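Local coordinates for hypoxanthine-guanine phosphoribosyltransferase (HGPRT) (Schistosoma mansoni, PDB 5IPF), which probably salvages purines by joining hypoxanthine or guanine to the phosphoribosyl group of PRPP, giving IMP or GMP, the former bound here, at residues M63-L68 / L100-D105; M71-V76 / R112-V117. One frame throughout, in Å; residues are numbered along the deposited sequence.

Contact 1: residues M63-L68 / L100-D105; sequences MIKDRL and LADLVD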
ATOM      1  N   MET A  63       7.548   8.172   1.636  1.00 29.11           N
ATOM      2  CA  MET A  63       7.543   9.596   1.317  1.00 39.11           C
ATOM      3  C   MET A  63       7.564   9.818  -0.190  1.00 28.13           C
ATOM      4  O   MET A  63       6.908  10.738  -0.700  1.00 28.00           O
ATOM      5  CB  MET A  63       8.732  10.284   1.985  1.00 41.39           C
ATOM      6  CG  MET A  63       8.743  11.789   1.819  1.00 47.60           C
ATOM      7  SD  MET A  63      10.119  12.571   2.675  1.00 45.20           S
ATOM      8  CE  MET A  63       9.997  14.234   2.023  1.00 61.11           C
ATOM      9  N   ILE A  64       8.308   8.981  -0.920  1.00 28.10           N
ATOM     10  CA  ILE A  64       8.295   9.047  -2.379  1.00 27.87           C
ATOM     11  C   ILE A  64       6.881   8.852  -2.900  1.00 27.73           C
ATOM     12  O   ILE A  64       6.389   9.638  -3.716  1.00 38.30           O
ATOM     13  CB  ILE A  64       9.252   8.004  -2.982  1.00 28.29           C
ATOM     14  CG1 ILE A  64      10.663   8.166  -2.423  1.00 28.73           C
ATOM     15  CG2 ILE A  64       9.254   8.108  -4.503  1.00 29.70           C
ATOM     16  CD1 ILE A  64      11.640   7.144  -2.957  1.00 31.02           C
ATOM     17  N   LYS A  65       6.203   7.796  -2.432  1.00 28.01           N
ATOM     18  CA  LYS A  65       4.846   7.533  -2.913  1.00 40.86           C
ATOM     19  C   LYS A  65       3.894   8.674  -2.556  1.00 37.73           C
ATOM     20  O   LYS A  65       3.082   9.105  -3.390  1.00 47.99           O
ATOM     21  CB  LYS A  65       4.345   6.202  -2.351  1.00 28.81           C
ATOM     22  CG  LYS A  65       5.166   5.002  -2.808  1.00 29.90           C
ATOM     23  CD  LYS A  65       4.589   3.689  -2.303  1.00 56.72           C
ATOM     24  CE  LYS A  65       5.389   2.502  -2.823  1.00 71.38           C
ATOM     25  NZ  LYS A  65       4.876   1.202  -2.306  1.00 79.92           N
ATOM     26  N   ASP A  66       3.992   9.184  -1.322  1.00 28.31           N
ATOM     27  CA  ASP A  66       3.208  10.350  -0.921  1.00 28.70           C
ATOM     28  C   ASP A  66       3.400  11.511  -1.886  1.00 35.47           C
ATOM     29  O   ASP A  66       2.433  12.186  -2.259  1.00 29.11           O
ATOM     30  CB  ASP A  66       3.590  10.780   0.498  1.00 39.73           C
ATOM     31  CG  ASP A  66       2.957   9.910   1.563  1.00 55.56           C
ATOM     32  OD1 ASP A  66       1.869   9.351   1.308  1.00 54.92           O
ATOM     33  OD2 ASP A  66       3.545   9.794   2.658  1.00 68.59           O
ATOM     34  N   ARG A  67       4.646  11.766  -2.297  1.00 29.34           N
ATOM     35  CA  ARG A  67       4.888  12.799  -3.299  1.00 28.35           C
ATOM     36  C   ARG A  67       4.231  12.444  -4.627  1.00 32.61           C
ATOM     37  O   ARG A  67       3.634  13.305  -5.290  1.00 29.89           O
ATOM     38  CB  ARG A  67       6.391  12.999  -3.486  1.00 28.19           C
ATOM     39  CG  ARG A  67       6.754  13.970  -4.597  1.00 33.22           C
ATOM     40  CD  ARG A  67       6.702  15.405  -4.114  1.00 29.48           C
ATOM     41  NE  ARG A  67       6.916  16.352  -5.203  1.00 36.55           N
ATOM     42  CZ  ARG A  67       6.003  17.215  -5.632  1.00 37.83           C
ATOM     43  NH1 ARG A  67       4.810  17.265  -5.057  1.00 38.94           N
ATOM     44  NH2 ARG A  67       6.288  18.038  -6.631  1.00 35.71           N
ATOM     45  N   LEU A  68       4.321  11.172  -5.027  1.00 28.07           N
ATOM     46  CA  LEU A  68       3.815  10.759  -6.330  1.00 36.27           C
ATOM     47  C   LEU A  68       2.301  10.844  -6.425  1.00 40.60           C
ATOM     48  O   LEU A  68       1.768  10.859  -7.539  1.00 40.88           O
ATOM     49  CB  LEU A  68       4.275   9.339  -6.656  1.00 28.24           C
ATOM     50  CG  LEU A  68       5.782   9.169  -6.844  1.00 28.15           C
ATOM     51  CD1 LEU A  68       6.088   7.860  -7.550  1.00 28.62           C
ATOM     52  CD2 LEU A  68       6.373  10.348  -7.599  1.00 33.51           C
ATOM     53  N   LEU A 100       8.522   4.598 -12.311  1.00 33.65           N
ATOM     54  CA  LEU A 100       7.455   4.417 -13.289  1.00 35.08           C
ATOM     55  C   LEU A 100       6.308   3.593 -12.717  1.00 49.04           C
ATOM     56  O   LEU A 100       5.138   3.898 -12.964  1.00 51.20           O
ATOM     57  CB  LEU A 100       7.996   3.749 -14.552  1.00 43.56           C
ATOM     58  CG  LEU A 100       6.894   3.266 -15.500  1.00 52.59           C
ATOM     59  CD1 LEU A 100       6.282   4.433 -16.266  1.00 52.76           C
ATOM     60  CD2 LEU A 100       7.397   2.187 -16.444  1.00 62.66           C
ATOM     61  N   ALA A 101       6.621   2.539 -11.961  1.00 46.32           N
ATOM     62  CA  ALA A 101       5.570   1.676 -11.428  1.00 34.67           C
ATOM     63  C   ALA A 101       4.689   2.432 -10.441  1.00 46.09           C
ATOM     64  O   ALA A 101       3.457   2.437 -10.565  1.00 49.50           O
ATOM     65  CB  ALA A 101       6.189   0.441 -10.774  1.00 35.75           C
ATOM     66  N   ASP A 102       5.305   3.094  -9.458  1.00 32.09           N
ATOM     67  CA  ASP A 102       4.517   3.850  -8.490  1.00 36.96           C
ATOM     68  C   ASP A 102       3.820   5.039  -9.141  1.00 41.39           C
ATOM     69  O   ASP A 102       2.686   5.377  -8.766  1.00 30.38           O
ATOM     70  CB  ASP A 102       5.406   4.308  -7.335  1.00 43.32           C
ATOM     71  CG  ASP A 102       5.969   3.143  -6.538  1.00 52.53           C
ATOM     72  OD1 ASP A 102       5.261   2.126  -6.390  1.00 59.28           O
ATOM     73  OD2 ASP A 102       7.120   3.241  -6.060  1.00 52.57           O
ATOM     74  N   LEU A 103       4.467   5.676 -10.123  1.00 37.37           N
ATOM     75  CA  LEU A 103       3.831   6.790 -10.821  1.00 40.58           C
ATOM     76  C   LEU A 103       2.595   6.331 -11.584  1.00 44.72           C
ATOM     77  O   LEU A 103       1.560   7.005 -11.563  1.00 31.55           O
ATOM     78  CB  LEU A 103       4.823   7.456 -11.773  1.00 48.62           C
ATOM     79  CG  LEU A 103       4.229   8.563 -12.651  1.00 31.52           C
ATOM     80  CD1 LEU A 103       3.827   9.766 -11.808  1.00 30.85           C
ATOM     81  CD2 LEU A 103       5.196   8.966 -13.756  1.00 32.43           C
ATOM     82  N   VAL A 104       2.687   5.191 -12.272  1.00 38.43           N
ATOM     83  CA  VAL A 104       1.536   4.656 -12.994  1.00 36.96           C
ATOM     84  C   VAL A 104       0.435   4.262 -12.017  1.00 41.05           C
ATOM     85  O   VAL A 104      -0.757   4.450 -12.293  1.00 41.79           O
ATOM     86  CB  VAL A 104       1.969   3.473 -13.884  1.00 40.41           C
ATOM     87  CG1 VAL A 104       0.773   2.628 -14.286  1.00 36.34           C
ATOM     88  CG2 VAL A 104       2.695   3.982 -15.120  1.00 46.42           C
ATOM     89  N   ASP A 105       0.817   3.720 -10.857  1.00 32.96           N
ATOM     90  CA  ASP A 105      -0.150   3.445  -9.798  1.00 32.99           C
ATOM     91  C   ASP A 105      -0.937   4.701  -9.438  1.00 32.43           C
ATOM     92  O   ASP A 105      -2.175   4.713  -9.462  1.00 47.57           O
ATOM     93  CB  ASP A 105       0.578   2.889  -8.570  1.00 46.12           C
ATOM     94  CG  ASP A 105      -0.231   1.839  -7.823  1.00 58.28           C
ATOM     95  OD1 ASP A 105      -1.089   2.212  -6.994  1.00 65.04           O
ATOM     96  OD2 ASP A 105       0.008   0.634  -8.052  1.00 66.46           O
TER
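K65 and L68 meet D102 and L103 in a helix-on-helix contact of the phosphoribosyltransferase fold, where helix 61-81 packs against helix 97-112. The two short axes approach to 9.6 Å with their N-to-C directions 43° apart, and the signed crossing angle is negative. Apolar packing rests on one branch of L68: CD1 lies 3.6 Å from CB of D102 and 3.7 Å from the backbone N of L103, with L103 CB slightly farther off. L68 therefore reaches the opposing helix at the backbone and the first side-chain carbons, not at the outer branches of L103.

Next to this patch K65 slants across the D102 carboxylate. Its chain is extended beyond CG, which carries CE past the acid: CE is 3.6 Å from OD1 and 3.7 Å from OD2. The ammonium overshoots, leaving NZ 4.2 Å from D102 OD1, too far for a salt bridge, although opposite charges this close may still attract. D102 finds its firmer partner outside the helices, OD2 being hydrogen-bonded to the hydroxyl of Y216, so this acid links the helix pair to a loop.

L103 also touches L89 of strand 87-92 and S72 further along helix 61-81. R67 faces another way, toward strand 203-208, giving NE and NH2 to the carbonyl oxygens of G205 and V204.

Contact 2: residues M71-V76 / R112-V117; sequences MSMNIV and RARGIV
R114 and I116 bring the loop that follows helix 97-112 against M73 and V76 of helix 61-81. R112 ends its helix with an NH2 salt bridge to E69 of the fourth subunit; A113 packs on M73 of that subunit. R114 then turns back to its own chain. Its side chain bends at chi3 (-132°), and this bend helps bring the guanidinium to the flank of the helix. NH2 comes 3.5 Å from the carbonyl O of M73, which lies at the edge of the group near its plane, and 3.8 Å from M73 CB. One guanidinium face is covered by V76 CG1, 4.0 Å above the plane and offset toward the rim. That methyl stands anti to its own backbone N (chi1 164°), and it also meets I116 further along the loop. G115, with a positive phi of 64°, carries the loop round to I116, whose CD1 lies 4.2 Å from V76 CG1. V76 CG1 thus serves both the arginine plane and the aliphatic tip of I116, while L107, T110 and V111 of helix 97-112 also pack on V76.

The contact is mainly van der Waals: the M73 carbonyl lies near R114 NH2 but is not hydrogen-bonded to it, and that nitrogen makes a weak hydrogen bond to T110 OG1. A positive group close to a helix carbonyl would probably still add modest electrostatic attraction.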
ATOM      1  N   MET A  71       2.044  14.492  -7.513  1.00 35.75           N
ATOM      2  CA  MET A  71       2.589  14.527  -8.867  1.00 39.74           C
ATOM      3  C   MET A  71       1.596  13.953  -9.872  1.00 39.34           C
ATOM      4  O   MET A  71       1.361  14.540 -10.936  1.00 46.91           O
ATOM      5  CB  MET A  71       3.912  13.767  -8.929  1.00 38.58           C
ATOM      6  CG  MET A  71       5.097  14.531  -8.372  1.00 49.55           C
ATOM      7  SD  MET A  71       6.657  13.777  -8.867  1.00 50.22           S
ATOM      8  CE  MET A  71       6.503  13.835 -10.651  1.00 42.99           C
ATOM      9  N   SER A  72       0.999  12.803  -9.546  1.00 46.42           N
ATOM     10  CA  SER A  72       0.002  12.205 -10.429  1.00 34.81           C
ATOM     11  C   SER A  72      -1.148  13.166 -10.687  1.00 38.63           C
ATOM     12  O   SER A  72      -1.608  13.304 -11.829  1.00 41.73           O
ATOM     13  CB  SER A  72      -0.520  10.899  -9.830  1.00 38.20           C
ATOM     14  OG  SER A  72       0.508   9.929  -9.734  1.00 50.85           O
ATOM     15  N   MET A  73      -1.621  13.850  -9.642  1.00 37.39           N
ATOM     16  CA  MET A  73      -2.699  14.817  -9.835  1.00 39.71           C
ATOM     17  C   MET A  73      -2.281  15.930 -10.792  1.00 43.13           C
ATOM     18  O   MET A  73      -3.011  16.259 -11.738  1.00 40.72           O
ATOM     19  CB  MET A  73      -3.135  15.386  -8.486  1.00 43.82           C
ATOM     20  CG  MET A  73      -3.693  14.330  -7.548  1.00 48.07           C
ATOM     21  SD  MET A  73      -4.217  14.971  -5.950  1.00 74.15           S
ATOM     22  CE  MET A  73      -4.926  13.493  -5.226  1.00 85.17           C
ATOM     23  N   ASN A  74      -1.091  16.506 -10.575  1.00 47.98           N
ATOM     24  CA  ASN A  74      -0.613  17.593 -11.429  1.00 41.33           C
ATOM     25  C   ASN A  74      -0.513  17.155 -12.888  1.00 41.52           C
ATOM     26  O   ASN A  74      -0.973  17.861 -13.797  1.00 39.38           O
ATOM     27  CB  ASN A  74       0.743  18.092 -10.930  1.00 36.38           C
ATOM     28  CG  ASN A  74       0.665  18.721  -9.554  1.00 36.41           C
ATOM     29  OD1 ASN A  74      -0.414  19.233  -9.190  1.00 37.66           O
ATOM     30  ND2 ASN A  74       1.687  18.707  -8.840  1.00 58.57           N
ATOM     31  N   ILE A  75       0.096  15.995 -13.133  1.00 36.18           N
ATOM     32  CA  ILE A  75       0.244  15.508 -14.504  1.00 36.87           C
ATOM     33  C   ILE A  75      -1.125  15.286 -15.140  1.00 51.08           C
ATOM     34  O   ILE A  75      -1.371  15.681 -16.289  1.00 43.04           O
ATOM     35  CB  ILE A  75       1.095  14.226 -14.524  1.00 35.50           C
ATOM     36  CG1 ILE A  75       2.483  14.498 -13.941  1.00 34.61           C
ATOM     37  CG2 ILE A  75       1.215  13.687 -15.934  1.00 36.56           C
ATOM     38  CD1 ILE A  75       3.336  13.253 -13.805  1.00 33.52           C
ATOM     39  N   VAL A  76      -2.043  14.668 -14.392  1.00 54.23           N
ATOM     40  CA  VAL A  76      -3.346  14.330 -14.960  1.00 38.91           C
ATOM     41  C   VAL A  76      -4.103  15.591 -15.353  1.00 41.04           C
ATOM     42  O   VAL A  76      -4.578  15.716 -16.489  1.00 55.93           O
ATOM     43  CB  VAL A  76      -4.157  13.461 -13.984  1.00 51.95           C
ATOM     44  CG1 VAL A  76      -5.625  13.452 -14.385  1.00 40.00           C
ATOM     45  CG2 VAL A  76      -3.615  12.050 -13.981  1.00 36.89           C
ATOM     46  N   ARG A 112      -8.929   7.123 -11.943  1.00 52.18           N
ATOM     47  CA  ARG A 112     -10.054   6.269 -11.584  1.00 49.89           C
ATOM     48  C   ARG A 112     -11.031   6.993 -10.666  1.00 47.40           C
ATOM     49  O   ARG A 112     -12.246   6.791 -10.764  1.00 50.19           O
ATOM     50  CB  ARG A 112      -9.534   4.998 -10.919  1.00 49.35           C
ATOM     51  CG  ARG A 112     -10.147   3.712 -11.426  1.00 47.50           C
ATOM     52  CD  ARG A 112      -9.258   2.547 -11.044  1.00 46.16           C
ATOM     53  NE  ARG A 112      -8.722   2.710  -9.695  1.00 51.69           N
ATOM     54  CZ  ARG A 112      -7.486   2.377  -9.338  1.00 54.39           C
ATOM     55  NH1 ARG A 112      -6.648   1.871 -10.233  1.00 44.95           N
ATOM     56  NH2 ARG A 112      -7.082   2.561  -8.088  1.00 57.18           N
ATOM     57  N   ALA A 113     -10.523   7.841  -9.773  1.00 50.80           N
ATOM     58  CA  ALA A 113     -11.360   8.528  -8.798  1.00 42.96           C
ATOM     59  C   ALA A 113     -12.006   9.795  -9.341  1.00 49.15           C
ATOM     60  O   ALA A 113     -12.711  10.480  -8.589  1.00 55.27           O
ATOM     61  CB  ALA A 113     -10.540   8.869  -7.551  1.00 41.50           C
ATOM     62  N   ARG A 114     -11.799  10.128 -10.615  1.00 46.40           N
ATOM     63  CA  ARG A 114     -12.364  11.342 -11.186  1.00 53.67           C
ATOM     64  C   ARG A 114     -13.282  11.100 -12.372  1.00 48.41           C
ATOM     65  O   ARG A 114     -13.794  12.071 -12.942  1.00 63.10           O
ATOM     66  CB  ARG A 114     -11.249  12.299 -11.625  1.00 63.58           C
ATOM     67  CG  ARG A 114     -10.396  12.853 -10.492  1.00 51.69           C
ATOM     68  CD  ARG A 114      -9.721  14.155 -10.904  1.00 54.31           C
ATOM     69  NE  ARG A 114      -8.299  14.172 -10.577  1.00 52.11           N
ATOM     70  CZ  ARG A 114      -7.442  15.084 -11.029  1.00 61.02           C
ATOM     71  NH1 ARG A 114      -7.864  16.051 -11.833  1.00 58.74           N
ATOM     72  NH2 ARG A 114      -6.163  15.025 -10.685  1.00 62.36           N
ATOM     73  N   GLY A 115     -13.503   9.850 -12.770  1.00 48.48           N
ATOM     74  CA  GLY A 115     -14.229   9.592 -13.997  1.00 67.28           C
ATOM     75  C   GLY A 115     -13.560  10.084 -15.264  1.00 62.61           C
ATOM     76  O   GLY A 115     -14.173  10.014 -16.332  1.00 67.83           O
ATOM     77  N   ILE A 116     -12.322  10.575 -15.189  1.00 48.32           N
ATOM     78  CA  ILE A 116     -11.642  11.104 -16.371  1.00 54.46           C
ATOM     79  C   ILE A 116     -11.221   9.962 -17.288  1.00 48.31           C
ATOM     80  O   ILE A 116     -10.798   8.894 -16.827  1.00 46.83           O
ATOM     81  CB  ILE A 116     -10.430  11.958 -15.946  1.00 55.80           C
ATOM     82  CG1 ILE A 116     -10.910  13.199 -15.188  1.00 47.55           C
ATOM     83  CG2 ILE A 116      -9.541  12.334 -17.150  1.00 60.99           C
ATOM     84  CD1 ILE A 116      -9.800  13.995 -14.550  1.00 62.91           C
ATOM     85  N   VAL A 117     -11.335  10.176 -18.597  1.00 57.73           N
ATOM     86  CA  VAL A 117     -10.796   9.248 -19.586  1.00 62.57           C
ATOM     87  C   VAL A 117      -9.515   9.867 -20.135  1.00 55.12           C
ATOM     88  O   VAL A 117      -9.555  10.829 -20.910  1.00 62.15           O
ATOM     89  CB  VAL A 117     -11.801   8.936 -20.706  1.00 52.76           C
ATOM     90  CG1 VAL A 117     -11.233   7.864 -21.643  1.00 53.04           C
ATOM     91  CG2 VAL A 117     -13.119   8.468 -20.123  1.00 53.99           C
TER

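How the contacts relate
From the N terminus, helix 61-81 supplies the first half of both contacts, 63-68 and then 71-76. Strand 87-92 follows, and helix 97-112 returns at 100-105 to close contact 1 across 31 intervening residues. The chain continues to 112-117, before strand 120-125, where contact 2 closes across 35. Because the segments alternate, the two closures cross and neither nests in the other. Their centres lie about 13 Å apart, joined directly where L103 CD1 packs on I75 CD1 at 4.0 Å. Together they hold helix 61-81 to helix 97-112 and its following loop, and both also touch the third subunit of the tetramer.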